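Local coordinates for NifU like protein IscU (PDB 1SU0) that probably acts as a scaffold on which iron-sulfur clusters are built and then passed to other proteins, and binds one zinc ion, at residues R124-C127 with S128-A131; S68-S71 with S72-T76; V48-E52 with D53-D57; D92-S95 with E96-G100. All blocks are in the same frame, centred on the assembly; numbering follows the deposited sequence.

Contact 1 of 4, residues R124-C127 with S128-A131; sequences RIKC and STLA. With ZN (zinc ion), chain B.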
ATOM      1  N   ARG A 124       2.292 -10.595   9.826  1.00 24.69           N
ATOM      2  CA  ARG A 124       1.594  -9.453   9.230  1.00 24.86           C
ATOM      3  C   ARG A 124       2.471  -8.559   8.314  1.00 25.28           C
ATOM      4  O   ARG A 124       1.942  -7.787   7.495  1.00 25.11           O
ATOM      5  CB  ARG A 124       0.985  -8.568  10.341  1.00 24.63           C
ATOM      6  CG  ARG A 124       0.044  -9.292  11.321  1.00 23.62           C
ATOM      7  CD  ARG A 124      -1.169  -9.845  10.665  1.00 21.42           C
ATOM      8  NE  ARG A 124      -2.056 -10.533  11.580  1.00 21.16           N
ATOM      9  CZ  ARG A 124      -3.306 -10.880  11.271  1.00 22.24           C
ATOM     10  NH1 ARG A 124      -3.810 -10.563  10.086  1.00 22.90           N
ATOM     11  NH2 ARG A 124      -4.078 -11.520  12.149  1.00 23.16           N
ATOM     12  N   ILE A 125       3.793  -8.638   8.472  1.00 25.08           N
ATOM     13  CA  ILE A 125       4.708  -7.865   7.648  1.00 24.77           C
ATOM     14  C   ILE A 125       4.332  -7.990   6.171  1.00 25.22           C
ATOM     15  O   ILE A 125       4.103  -6.985   5.480  1.00 24.22           O
ATOM     16  CB  ILE A 125       6.168  -8.326   7.849  1.00 24.95           C
ATOM     17  CG1 ILE A 125       6.582  -8.339   9.333  1.00 24.79           C
ATOM     18  CG2 ILE A 125       7.126  -7.448   7.032  1.00 24.31           C
ATOM     19  CD1 ILE A 125       6.451  -7.066  10.019  1.00 24.21           C
ATOM     20  N   LYS A 126       4.241  -9.230   5.696  1.00 25.79           N
ATOM     21  CA  LYS A 126       3.951  -9.487   4.286  1.00 26.55           C
ATOM     22  C   LYS A 126       2.490  -9.159   3.908  1.00 26.39           C
ATOM     23  O   LYS A 126       2.200  -8.884   2.743  1.00 26.50           O
ATOM     24  CB  LYS A 126       4.327 -10.930   3.915  1.00 27.12           C
ATOM     25  CG  LYS A 126       4.534 -11.217   2.416  1.00 28.89           C
ATOM     26  CD  LYS A 126       5.816 -10.562   1.856  1.00 31.25           C
ATOM     27  CE  LYS A 126       6.887 -11.604   1.524  1.00 33.05           C
ATOM     28  NZ  LYS A 126       7.645 -12.008   2.753  1.00 35.63           N
ATOM     29  N   CYS A 127       1.578  -9.170   4.876  1.00 26.21           N
ATOM     30  CA  CYS A 127       0.215  -8.685   4.630  1.00 26.68           C
ATOM     31  C   CYS A 127       0.287  -7.195   4.210  1.00 25.76           C
ATOM     32  O   CYS A 127      -0.267  -6.760   3.189  1.00 24.94           O
ATOM     33  CB  CYS A 127      -0.666  -8.860   5.882  1.00 26.50           C
ATOM     34  SG  CYS A 127      -0.859 -10.591   6.476  1.00 32.05           S
ATOM     35  N   SER A 128       1.037  -6.436   4.989  1.00 25.28           N
ATOM     36  CA  SER A 128       1.166  -5.005   4.791  1.00 25.28           C
ATOM     37  C   SER A 128       2.001  -4.599   3.552  1.00 24.60           C
ATOM     38  O   SER A 128       1.691  -3.629   2.886  1.00 24.72           O
ATOM     39  CB  SER A 128       1.748  -4.416   6.060  1.00 25.27           C
ATOM     40  OG  SER A 128       3.086  -4.833   6.224  1.00 26.64           O
ATOM     41  N   THR A 129       3.017  -5.372   3.198  1.00 24.60           N
ATOM     42  CA  THR A 129       3.896  -4.987   2.083  1.00 24.05           C
ATOM     43  C   THR A 129       3.370  -5.377   0.703  1.00 23.82           C
ATOM     44  O   THR A 129       3.814  -4.817  -0.291  1.00 24.83           O
ATOM     45  CB  THR A 129       5.291  -5.545   2.265  1.00 23.49           C
ATOM     46  OG1 THR A 129       5.223  -6.963   2.334  1.00 24.21           O
ATOM     47  CG2 THR A 129       5.897  -5.107   3.600  1.00 23.00           C
ATOM     48  N   LEU A 130       2.412  -6.289   0.641  1.00 22.88           N
ATOM     49  CA  LEU A 130       1.903  -6.795  -0.631  1.00 22.69           C
ATOM     50  C   LEU A 130       1.599  -5.705  -1.652  1.00 22.28           C
ATOM     51  O   LEU A 130       2.050  -5.763  -2.796  1.00 22.64           O
ATOM     52  CB  LEU A 130       0.650  -7.665  -0.399  1.00 22.64           C
ATOM     53  CG  LEU A 130      -0.037  -8.347  -1.606  1.00 22.71           C
ATOM     54  CD1 LEU A 130       0.908  -8.991  -2.580  1.00 20.09           C
ATOM     55  CD2 LEU A 130      -1.018  -9.392  -1.107  1.00 23.55           C
ATOM     56  N   ALA A 131       0.831  -4.711  -1.244  1.00 22.49           N
ATOM     57  CA  ALA A 131       0.459  -3.618  -2.140  1.00 22.64           C
ATOM     58  C   ALA A 131       1.693  -2.860  -2.624  1.00 23.00           C
ATOM     59  O   ALA A 131       1.825  -2.535  -3.816  1.00 23.08           O
ATOM     60  CB  ALA A 131      -0.461  -2.691  -1.455  1.00 22.64           C
TER
HETATM   61 ZN    ZN B 160      -2.843 -11.036   5.530  1.00 69.78          ZN
HETATM   62  O   HOH W   1      -1.070  -4.639   1.032  1.00 48.93           O
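I125 O receives both side-chain hydroxyls of S128 and T129 as well as a backbone N-H. S128 OG donates to I125 O at 2.5 Å, a very short distance whose exact value is doubtful. T129 N donates to I125 O in its carbonyl plane, at 3.0 Å. T129 OG1 adds a weak bond to I125 O at 3.3 Å. Both hydroxyls sit between their own backbone N and carbonyl carbon (chi1 68° in S128, 59° in T129), which turns them back toward the preceding turn of helix. The CG2 of T129 takes the other branch and lies 3.2 Å from I125 O. K126 folds across T129: its bent chain brings CD to 3.7 Å from T129 OG1, the two side chains crossing at a slant. A water links C127 O to A131 N. C127 SG lies anti to the carbonyl carbon (chi1 -60°) and binds the zinc ion at 2.2 Å. D42 and C65 bind the same ion. This turn of helix 122-139 thus supplies one ligand of the C40, D42, C65 and C127 metal site, where zinc probably stands in for an iron-sulfur centre.

Contact 2 of 4, residues S68-S71 with S72-T76; sequences STAS and SSMMT
The peptide carbonyl of S68 is met by S72 on both faces of its plane. S72 N comes from one face at 3.1 Å from S68 O. S72 OG comes from the opposite face at 2.9 Å from the same S68 O. Neither donor lies in the plane: N is tilted 33° from it and OG 23°. The serine reaches back because its OG lies beside its own backbone N, anti to the carbonyl carbon (chi1 -58°). One residue thus grips a single oxygen twice, and the hydroxyl of a buried serine is satisfied inside its own helix. T76 OG1 also turns back into the helix, donating to S73 O, three residues earlier, at 2.6 Å. M74 runs along the helix surface instead. M74 CG lies 3.4 Å from A70 O, and the chain, extended beyond it, carries SD to 4.4 Å from A70 CB, a loose apolar touch. M75 keeps only CB near the earlier turn, 3.2 Å from S71 O. The remaining serine hydroxyls turn outward. S68 OG bonds to C127 O, S71 OG to S128 O, and S73 OG to H17 and H22. Ordinary helical backbone bonds run alongside all of this. The stretch is a buried part of helix 66-79, near the middle of the chain. Helix 122-139 packs against S72 and M75, helix 8-19 against A70 and M74, and F60 of strand 55-63 against S72, S73 and T76.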
ATOM      1  N   SER A  68      -4.072  -6.129   5.359  1.00 23.48           N
ATOM      2  CA  SER A  68      -3.587  -6.122   3.979  1.00 22.82           C
ATOM      3  C   SER A  68      -4.400  -5.210   3.089  1.00 21.98           C
ATOM      4  O   SER A  68      -3.864  -4.555   2.233  1.00 21.91           O
ATOM      5  CB  SER A  68      -3.666  -7.524   3.406  1.00 23.09           C
ATOM      6  OG  SER A  68      -3.084  -7.520   2.126  1.00 24.92           O
ATOM      7  N   THR A  69      -5.707  -5.184   3.294  1.00 21.15           N
ATOM      8  CA  THR A  69      -6.590  -4.287   2.567  1.00 20.88           C
ATOM      9  C   THR A  69      -6.327  -2.845   2.962  1.00 20.88           C
ATOM     10  O   THR A  69      -6.162  -1.971   2.098  1.00 20.30           O
ATOM     11  CB  THR A  69      -8.064  -4.628   2.905  1.00 20.98           C
ATOM     12  OG1 THR A  69      -8.336  -5.979   2.518  1.00 21.42           O
ATOM     13  CG2 THR A  69      -9.040  -3.803   2.074  1.00 20.86           C
ATOM     14  N   ALA A  70      -6.321  -2.601   4.275  1.00 20.46           N
ATOM     15  CA  ALA A  70      -5.983  -1.292   4.791  1.00 20.86           C
ATOM     16  C   ALA A  70      -4.703  -0.807   4.113  1.00 20.38           C
ATOM     17  O   ALA A  70      -4.680   0.244   3.535  1.00 20.37           O
ATOM     18  CB  ALA A  70      -5.820  -1.319   6.292  1.00 20.70           C
ATOM     19  N   SER A  71      -3.662  -1.622   4.145  1.00 20.99           N
ATOM     20  CA  SER A  71      -2.335  -1.228   3.652  1.00 20.58           C
ATOM     21  C   SER A  71      -2.334  -0.936   2.150  1.00 21.26           C
ATOM     22  O   SER A  71      -1.654  -0.028   1.704  1.00 20.88           O
ATOM     23  CB  SER A  71      -1.333  -2.327   3.955  1.00 20.40           C
ATOM     24  OG  SER A  71      -0.033  -1.865   3.710  1.00 21.18           O
ATOM     25  N   SER A  72      -3.135  -1.677   1.374  1.00 21.10           N
ATOM     26  CA  SER A  72      -3.256  -1.390  -0.037  1.00 21.15           C
ATOM     27  C   SER A  72      -3.908  -0.044  -0.247  1.00 21.73           C
ATOM     28  O   SER A  72      -3.444   0.783  -1.044  1.00 21.98           O
ATOM     29  CB  SER A  72      -4.061  -2.483  -0.724  1.00 21.28           C
ATOM     30  OG  SER A  72      -3.423  -3.730  -0.519  1.00 21.57           O
ATOM     31  N   SER A  73      -4.975   0.196   0.496  1.00 22.28           N
ATOM     32  CA  SER A  73      -5.737   1.414   0.343  1.00 22.20           C
ATOM     33  C   SER A  73      -4.853   2.608   0.684  1.00 22.26           C
ATOM     34  O   SER A  73      -4.767   3.577  -0.067  1.00 22.51           O
ATOM     35  CB  SER A  73      -6.986   1.322   1.215  1.00 22.13           C
ATOM     36  OG  SER A  73      -7.631   2.558   1.309  1.00 21.91           O
ATOM     37  N   MET A  74      -4.158   2.520   1.801  1.00 22.88           N
ATOM     38  CA  MET A  74      -3.265   3.598   2.233  1.00 23.59           C
ATOM     39  C   MET A  74      -2.065   3.807   1.278  1.00 23.44           C
ATOM     40  O   MET A  74      -1.625   4.930   1.031  1.00 23.62           O
ATOM     41  CB  MET A  74      -2.770   3.294   3.640  1.00 24.05           C
ATOM     42  CG  MET A  74      -3.861   3.279   4.714  1.00 26.21           C
ATOM     43  SD  MET A  74      -3.250   2.269   6.314  1.00 35.61           S
ATOM     44  CE  MET A  74      -4.461   3.007   7.707  1.00 30.13           C
ATOM     45  N   MET A  75      -1.537   2.722   0.737  1.00 23.87           N
ATOM     46  CA  MET A  75      -0.477   2.803  -0.263  1.00 24.33           C
ATOM     47  C   MET A  75      -0.903   3.695  -1.454  1.00 23.72           C
ATOM     48  O   MET A  75      -0.131   4.547  -1.885  1.00 23.59           O
ATOM     49  CB  MET A  75      -0.100   1.401  -0.721  1.00 24.95           C
ATOM     50  CG  MET A  75       1.010   1.344  -1.767  1.00 27.62           C
ATOM     51  SD  MET A  75       0.318   1.598  -3.588  1.00 35.36           S
ATOM     52  CE  MET A  75      -0.845  -0.024  -3.781  1.00 28.31           C
ATOM     53  N   THR A  76      -2.131   3.538  -1.943  1.00 23.00           N
ATOM     54  CA  THR A  76      -2.605   4.317  -3.088  1.00 22.99           C
ATOM     55  C   THR A  76      -2.625   5.804  -2.774  1.00 22.94           C
ATOM     56  O   THR A  76      -2.263   6.616  -3.608  1.00 22.70           O
ATOM     57  CB  THR A  76      -4.042   3.913  -3.543  1.00 23.10           C
ATOM     58  OG1 THR A  76      -5.008   4.275  -2.540  1.00 23.54           O
ATOM     59  CG2 THR A  76      -4.186   2.407  -3.735  1.00 22.95           C
TER

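Contact 3 of 4, residues V48-E52 with D53-D57; sequences VKFDE and DKIED
I55 lies beside F50, both side chains pointing the same way, and this is the close-packed half of the turn. I55 CG1 sits beside its own backbone N (chi1 -70°), which takes it to 3.5 Å from F50 CE2, oblique to the ring. This sends the other branch, I55 CG2, across V48 to meet V48 CG1 at 3.9 Å. The carbonyl of K54 approaches the edge of the F50 ring, near its plane. Behind these side chains the two strands are joined by a good bond from K49 N to D57 O, 2.8 Å long. The return bond, D57 N to K49 O, is weak at 3.4 Å. E56 and D57 both face K49, as in a classic beta bulge. The other half is polar and exposed. K54 NZ meets D51 OD2 in a salt bridge of 2.7 Å, nearly along the C-O axis of that oxygen. K49 and E56 run side by side. E56 OE1 lies against the methylenes of K49, 3.6 Å from K49 CD, while K49 NZ stays 5.1 Å from it. E56 CG also lies 3.4 Å from D51 CB, the two side chains at about a right angle. The turn closes the hairpin of strands 43-50 and 55-63. V48 and F50 rest on A138 and I139 of helix 122-139, while K49 and D57 touch L27 in a loop.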
ATOM      1  N   VAL A  48      -1.951   0.622 -12.583  1.00 24.35           N
ATOM      2  CA  VAL A  48      -1.361   1.948 -12.388  1.00 24.62           C
ATOM      3  C   VAL A  48      -1.196   2.685 -13.712  1.00 24.68           C
ATOM      4  O   VAL A  48      -0.662   2.148 -14.692  1.00 24.38           O
ATOM      5  CB  VAL A  48      -0.003   1.894 -11.675  1.00 24.61           C
ATOM      6  CG1 VAL A  48       0.540   3.297 -11.454  1.00 24.80           C
ATOM      7  CG2 VAL A  48      -0.133   1.176 -10.345  1.00 24.93           C
ATOM      8  N   LYS A  49      -1.658   3.930 -13.708  1.00 24.75           N
ATOM      9  CA  LYS A  49      -1.530   4.831 -14.842  1.00 24.81           C
ATOM     10  C   LYS A  49      -0.386   5.815 -14.591  1.00 24.73           C
ATOM     11  O   LYS A  49      -0.263   6.366 -13.500  1.00 24.68           O
ATOM     12  CB  LYS A  49      -2.847   5.587 -15.027  1.00 24.84           C
ATOM     13  CG  LYS A  49      -2.921   6.474 -16.253  1.00 24.76           C
ATOM     14  CD  LYS A  49      -4.309   7.083 -16.378  1.00 24.63           C
ATOM     15  CE  LYS A  49      -4.365   8.101 -17.495  1.00 24.79           C
ATOM     16  NZ  LYS A  49      -4.076   7.481 -18.816  1.00 24.87           N
ATOM     17  N   PHE A  50       0.458   5.995 -15.599  1.00 24.75           N
ATOM     18  CA  PHE A  50       1.471   7.048 -15.617  1.00 24.99           C
ATOM     19  C   PHE A  50       1.213   7.924 -16.845  1.00 24.98           C
ATOM     20  O   PHE A  50       1.022   7.398 -17.945  1.00 25.01           O
ATOM     21  CB  PHE A  50       2.884   6.453 -15.699  1.00 24.99           C
ATOM     22  CG  PHE A  50       3.103   5.286 -14.780  1.00 25.72           C
ATOM     23  CD1 PHE A  50       2.697   4.005 -15.154  1.00 25.60           C
ATOM     24  CD2 PHE A  50       3.705   5.464 -13.531  1.00 26.03           C
ATOM     25  CE1 PHE A  50       2.891   2.925 -14.309  1.00 25.64           C
ATOM     26  CE2 PHE A  50       3.899   4.379 -12.672  1.00 25.64           C
ATOM     27  CZ  PHE A  50       3.494   3.112 -13.060  1.00 25.68           C
ATOM     28  N   ASP A  51       1.177   9.241 -16.657  1.00 24.92           N
ATOM     29  CA  ASP A  51       1.016  10.174 -17.775  1.00 24.94           C
ATOM     30  C   ASP A  51       2.377  10.728 -18.164  1.00 24.83           C
ATOM     31  O   ASP A  51       2.712  10.808 -19.347  1.00 24.80           O
ATOM     32  CB  ASP A  51       0.011  11.288 -17.428  1.00 25.00           C
ATOM     33  CG  ASP A  51       0.668  12.632 -17.169  1.00 24.70           C
ATOM     34  OD1 ASP A  51       0.826  13.414 -18.128  1.00 24.51           O
ATOM     35  OD2 ASP A  51       1.049  12.995 -16.038  1.00 24.56           O
ATOM     36  N   GLU A  52       3.150  11.102 -17.150  1.00 24.72           N
ATOM     37  CA  GLU A  52       4.537  11.506 -17.308  1.00 24.63           C
ATOM     38  C   GLU A  52       5.345  10.357 -16.687  1.00 24.60           C
ATOM     39  O   GLU A  52       4.953   9.185 -16.790  1.00 24.29           O
ATOM     40  CB  GLU A  52       4.763  12.846 -16.583  1.00 24.50           C
ATOM     41  CG  GLU A  52       5.956  13.658 -17.065  1.00 24.43           C
ATOM     42  CD  GLU A  52       5.636  14.574 -18.232  1.00 24.24           C
ATOM     43  OE1 GLU A  52       6.562  15.267 -18.700  1.00 23.33           O
ATOM     44  OE2 GLU A  52       4.473  14.604 -18.686  1.00 24.15           O
ATOM     45  N   ASP A  53       6.464  10.691 -16.047  1.00 24.62           N
ATOM     46  CA  ASP A  53       7.154   9.766 -15.156  1.00 24.53           C
ATOM     47  C   ASP A  53       6.326   9.573 -13.867  1.00 24.43           C
ATOM     48  O   ASP A  53       6.523   8.607 -13.132  1.00 24.15           O
ATOM     49  CB  ASP A  53       8.560  10.308 -14.836  1.00 24.47           C
ATOM     50  CG  ASP A  53       9.531   9.215 -14.420  1.00 24.42           C
ATOM     51  OD1 ASP A  53      10.356   9.472 -13.516  1.00 24.27           O
ATOM     52  OD2 ASP A  53       9.544   8.073 -14.937  1.00 23.66           O
ATOM     53  N   LYS A  54       5.402  10.499 -13.610  1.00 24.43           N
ATOM     54  CA  LYS A  54       4.550  10.457 -12.429  1.00 24.69           C
ATOM     55  C   LYS A  54       3.398   9.458 -12.560  1.00 24.66           C
ATOM     56  O   LYS A  54       3.167   8.889 -13.625  1.00 24.54           O
ATOM     57  CB  LYS A  54       3.991  11.856 -12.136  1.00 24.85           C
ATOM     58  CG  LYS A  54       2.748  12.252 -12.951  1.00 25.08           C
ATOM     59  CD  LYS A  54       1.849  13.198 -12.163  1.00 25.54           C
ATOM     60  CE  LYS A  54       0.671  13.687 -12.995  1.00 25.57           C
ATOM     61  NZ  LYS A  54       1.078  14.733 -13.994  1.00 26.42           N
ATOM     62  N   ILE A  55       2.678   9.268 -11.458  1.00 24.71           N
ATOM     63  CA  ILE A  55       1.509   8.394 -11.421  1.00 24.72           C
ATOM     64  C   ILE A  55       0.248   9.260 -11.578  1.00 24.97           C
ATOM     65  O   ILE A  55      -0.158   9.963 -10.655  1.00 24.92           O
ATOM     66  CB  ILE A  55       1.498   7.550 -10.112  1.00 24.54           C
ATOM     67  CG1 ILE A  55       2.627   6.513 -10.145  1.00 24.12           C
ATOM     68  CG2 ILE A  55       0.156   6.851  -9.906  1.00 24.66           C
ATOM     69  CD1 ILE A  55       3.012   5.953  -8.788  1.00 23.07           C
ATOM     70  N   GLU A  56      -0.331   9.234 -12.778  1.00 25.19           N
ATOM     71  CA  GLU A  56      -1.598   9.911 -13.067  1.00 25.16           C
ATOM     72  C   GLU A  56      -2.680   9.385 -12.124  1.00 24.78           C
ATOM     73  O   GLU A  56      -3.278  10.147 -11.367  1.00 24.47           O
ATOM     74  CB  GLU A  56      -2.011   9.677 -14.537  1.00 25.43           C
ATOM     75  CG  GLU A  56      -2.609  10.884 -15.269  1.00 26.06           C
ATOM     76  CD  GLU A  56      -4.097  11.100 -15.020  1.00 26.93           C
ATOM     77  OE1 GLU A  56      -4.787  10.164 -14.539  1.00 26.96           O
ATOM     78  OE2 GLU A  56      -4.585  12.216 -15.329  1.00 27.39           O
ATOM     79  N   ASP A  57      -2.912   8.076 -12.175  1.00 24.48           N
ATOM     80  CA  ASP A  57      -3.939   7.438 -11.352  1.00 24.58           C
ATOM     81  C   ASP A  57      -3.589   5.985 -10.986  1.00 24.48           C
ATOM     82  O   ASP A  57      -2.716   5.364 -11.605  1.00 24.53           O
ATOM     83  CB  ASP A  57      -5.314   7.513 -12.049  1.00 24.45           C
ATOM     84  CG  ASP A  57      -6.490   7.508 -11.059  1.00 24.42           C
ATOM     85  OD1 ASP A  57      -7.587   7.035 -11.436  1.00 24.49           O
ATOM     86  OD2 ASP A  57      -6.415   7.946  -9.886  1.00 23.60           O
TER

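Contact 4 of 4, residues D92-S95 with E96-G100; sequences DIFS and EMVQG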
ATOM      1  N   ASP A  92      10.354   1.630   0.191  1.00 21.87           N
ATOM      2  CA  ASP A  92      11.469   1.312   1.052  1.00 22.33           C
ATOM      3  C   ASP A  92      11.223   1.812   2.468  1.00 21.95           C
ATOM      4  O   ASP A  92      11.508   1.103   3.412  1.00 21.82           O
ATOM      5  CB  ASP A  92      12.775   1.892   0.470  1.00 22.88           C
ATOM      6  CG  ASP A  92      13.320   1.053  -0.700  1.00 24.37           C
ATOM      7  OD1 ASP A  92      14.462   1.334  -1.100  1.00 28.70           O
ATOM      8  OD2 ASP A  92      12.715   0.102  -1.279  1.00 25.69           O
ATOM      9  N   ILE A  93      10.680   3.020   2.605  1.00 21.89           N
ATOM     10  CA  ILE A  93      10.372   3.604   3.917  1.00 22.12           C
ATOM     11  C   ILE A  93       9.351   2.778   4.689  1.00 21.97           C
ATOM     12  O   ILE A  93       9.493   2.547   5.887  1.00 21.41           O
ATOM     13  CB  ILE A  93       9.882   5.083   3.784  1.00 22.25           C
ATOM     14  CG1 ILE A  93      11.064   6.017   3.455  1.00 21.09           C
ATOM     15  CG2 ILE A  93       9.223   5.579   5.066  1.00 21.43           C
ATOM     16  CD1 ILE A  93      10.647   7.317   2.760  1.00 19.79           C
ATOM     17  N   PHE A  94       8.330   2.332   3.992  1.00 22.41           N
ATOM     18  CA  PHE A  94       7.281   1.545   4.603  1.00 22.97           C
ATOM     19  C   PHE A  94       7.814   0.190   5.081  1.00 23.67           C
ATOM     20  O   PHE A  94       7.667  -0.207   6.237  1.00 23.58           O
ATOM     21  CB  PHE A  94       6.165   1.311   3.592  1.00 23.06           C
ATOM     22  CG  PHE A  94       5.004   0.577   4.173  1.00 22.82           C
ATOM     23  CD1 PHE A  94       3.954   1.269   4.728  1.00 22.14           C
ATOM     24  CD2 PHE A  94       4.992  -0.800   4.214  1.00 22.24           C
ATOM     25  CE1 PHE A  94       2.907   0.599   5.291  1.00 21.62           C
ATOM     26  CE2 PHE A  94       3.960  -1.466   4.768  1.00 21.20           C
ATOM     27  CZ  PHE A  94       2.912  -0.775   5.309  1.00 22.68           C
ATOM     28  N   SER A  95       8.422  -0.508   4.142  1.00 24.64           N
ATOM     29  CA  SER A  95       9.079  -1.776   4.369  1.00 25.31           C
ATOM     30  C   SER A  95      10.019  -1.737   5.573  1.00 25.05           C
ATOM     31  O   SER A  95      10.018  -2.666   6.375  1.00 25.28           O
ATOM     32  CB  SER A  95       9.859  -2.153   3.113  1.00 25.42           C
ATOM     33  OG  SER A  95      10.057  -3.535   3.078  1.00 29.05           O
ATOM     34  N   GLU A  96      10.786  -0.660   5.721  1.00 24.38           N
ATOM     35  CA  GLU A  96      11.682  -0.504   6.867  1.00 24.40           C
ATOM     36  C   GLU A  96      10.961  -0.178   8.146  1.00 23.83           C
ATOM     37  O   GLU A  96      11.418  -0.534   9.220  1.00 23.94           O
ATOM     38  CB  GLU A  96      12.648   0.647   6.647  1.00 25.15           C
ATOM     39  CG  GLU A  96      13.802   0.365   5.728  1.00 27.10           C
ATOM     40  CD  GLU A  96      14.429   1.653   5.264  1.00 31.91           C
ATOM     41  OE1 GLU A  96      15.039   1.606   4.176  1.00 36.77           O
ATOM     42  OE2 GLU A  96      14.299   2.707   5.973  1.00 32.82           O
ATOM     43  N   MET A  97       9.875   0.568   8.040  1.00 23.72           N
ATOM     44  CA  MET A  97       9.066   0.889   9.202  1.00 24.18           C
ATOM     45  C   MET A  97       8.435  -0.383   9.826  1.00 23.78           C
ATOM     46  O   MET A  97       8.411  -0.554  11.041  1.00 22.43           O
ATOM     47  CB  MET A  97       7.974   1.877   8.812  1.00 24.47           C
ATOM     48  CG  MET A  97       7.002   2.209   9.943  1.00 26.40           C
ATOM     49  SD  MET A  97       5.478   3.248   9.315  1.00 31.23           S
ATOM     50  CE  MET A  97       4.427   1.897   8.367  1.00 25.98           C
ATOM     51  N   VAL A  98       7.928  -1.261   8.975  1.00 23.99           N
ATOM     52  CA  VAL A  98       7.314  -2.514   9.449  1.00 24.24           C
ATOM     53  C   VAL A  98       8.385  -3.547   9.826  1.00 24.70           C
ATOM     54  O   VAL A  98       8.081  -4.716  10.010  1.00 25.36           O
ATOM     55  CB  VAL A  98       6.299  -3.112   8.430  1.00 23.57           C
ATOM     56  CG1 VAL A  98       5.148  -2.125   8.179  1.00 23.74           C
ATOM     57  CG2 VAL A  98       6.984  -3.500   7.117  1.00 23.14           C
ATOM     58  N   GLN A  99       9.642  -3.129   9.957  1.00 24.76           N
ATOM     59  CA  GLN A  99      10.641  -3.997  10.581  1.00 24.43           C
ATOM     60  C   GLN A  99      11.237  -3.321  11.786  1.00 23.92           C
ATOM     61  O   GLN A  99      12.327  -3.678  12.219  1.00 23.96           O
ATOM     62  CB  GLN A  99      11.705  -4.402   9.578  1.00 24.62           C
ATOM     63  CG  GLN A  99      11.079  -4.757   8.256  1.00 26.06           C
ATOM     64  CD  GLN A  99      12.045  -5.289   7.240  1.00 27.63           C
ATOM     65  OE1 GLN A  99      13.126  -4.715   7.024  1.00 28.39           O
ATOM     66  NE2 GLN A  99      11.657  -6.379   6.589  1.00 29.12           N
ATOM     67  N   GLY A 100      10.494  -2.359  12.332  1.00 23.64           N
ATOM     68  CA  GLY A 100      10.820  -1.730  13.599  1.00 23.60           C
ATOM     69  C   GLY A 100      11.804  -0.569  13.548  1.00 23.57           C
ATOM     70  O   GLY A 100      12.281  -0.146  14.596  1.00 22.84           O
TER
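F94, M97 and V98 pack together at the C-terminal end of helix 84-97, where a Schellman motif closes the helix. The F94 ring carries the contact. M97 CE lies 3.7 Å from F94 CE1, and V98 CG1 lies 3.7 Å from F94 CE2. Each methyl comes in obliquely, one by either long side of the ring, and both lie on the same side of its plane. M97 is extended as far as SD and then bends at its last torsion (chi3 74°), which swings the methyl back to the ring. Backbone bonds follow the helix up to V98 N, which donates to F94 O at 2.9 Å. V98 is the first residue to leave helical geometry. The Schellman pairing then takes over: G100 N bonds to M97 O at 3.0 Å, and Q101 N pairs with E96 O. G100 has the positive phi that this turn needs. Carbon atoms crowd S95 O, with V98 CG2 at 3.2 Å and Q99 CG at 3.0 Å. On the exposed side E96 runs extended past D92, its CG 3.3 Å from D92 O. The carboxylates of D92 and E96 stay apart, which probably limits their repulsion. The F94 ring also stacks with W132 of helix 122-139. V98 touches I125, S128 and T129 of that same helix.

Contact 2 is the most buried and lies nearest the centre of the chain. Contacts 1 and 4 are partly buried, and contact 3 is at the surface. Contacts 1, 2 and 4 each lie on a single helix, and the three helices touch one another. Contact 1 meets contact 2 through serine hydroxyls bonded to backbone carbonyls, and meets contact 4 where V98 packs on I125, S128 and T129. S71 OG also lies against the F94 ring. Contact 3 touches none of them. The chemistry follows the place: hydroxyl groups inside the helices, a metal ligand at contact 1, one aromatic ring and two aliphatic methyls at the helix end, and a salt bridge on the exposed hairpin.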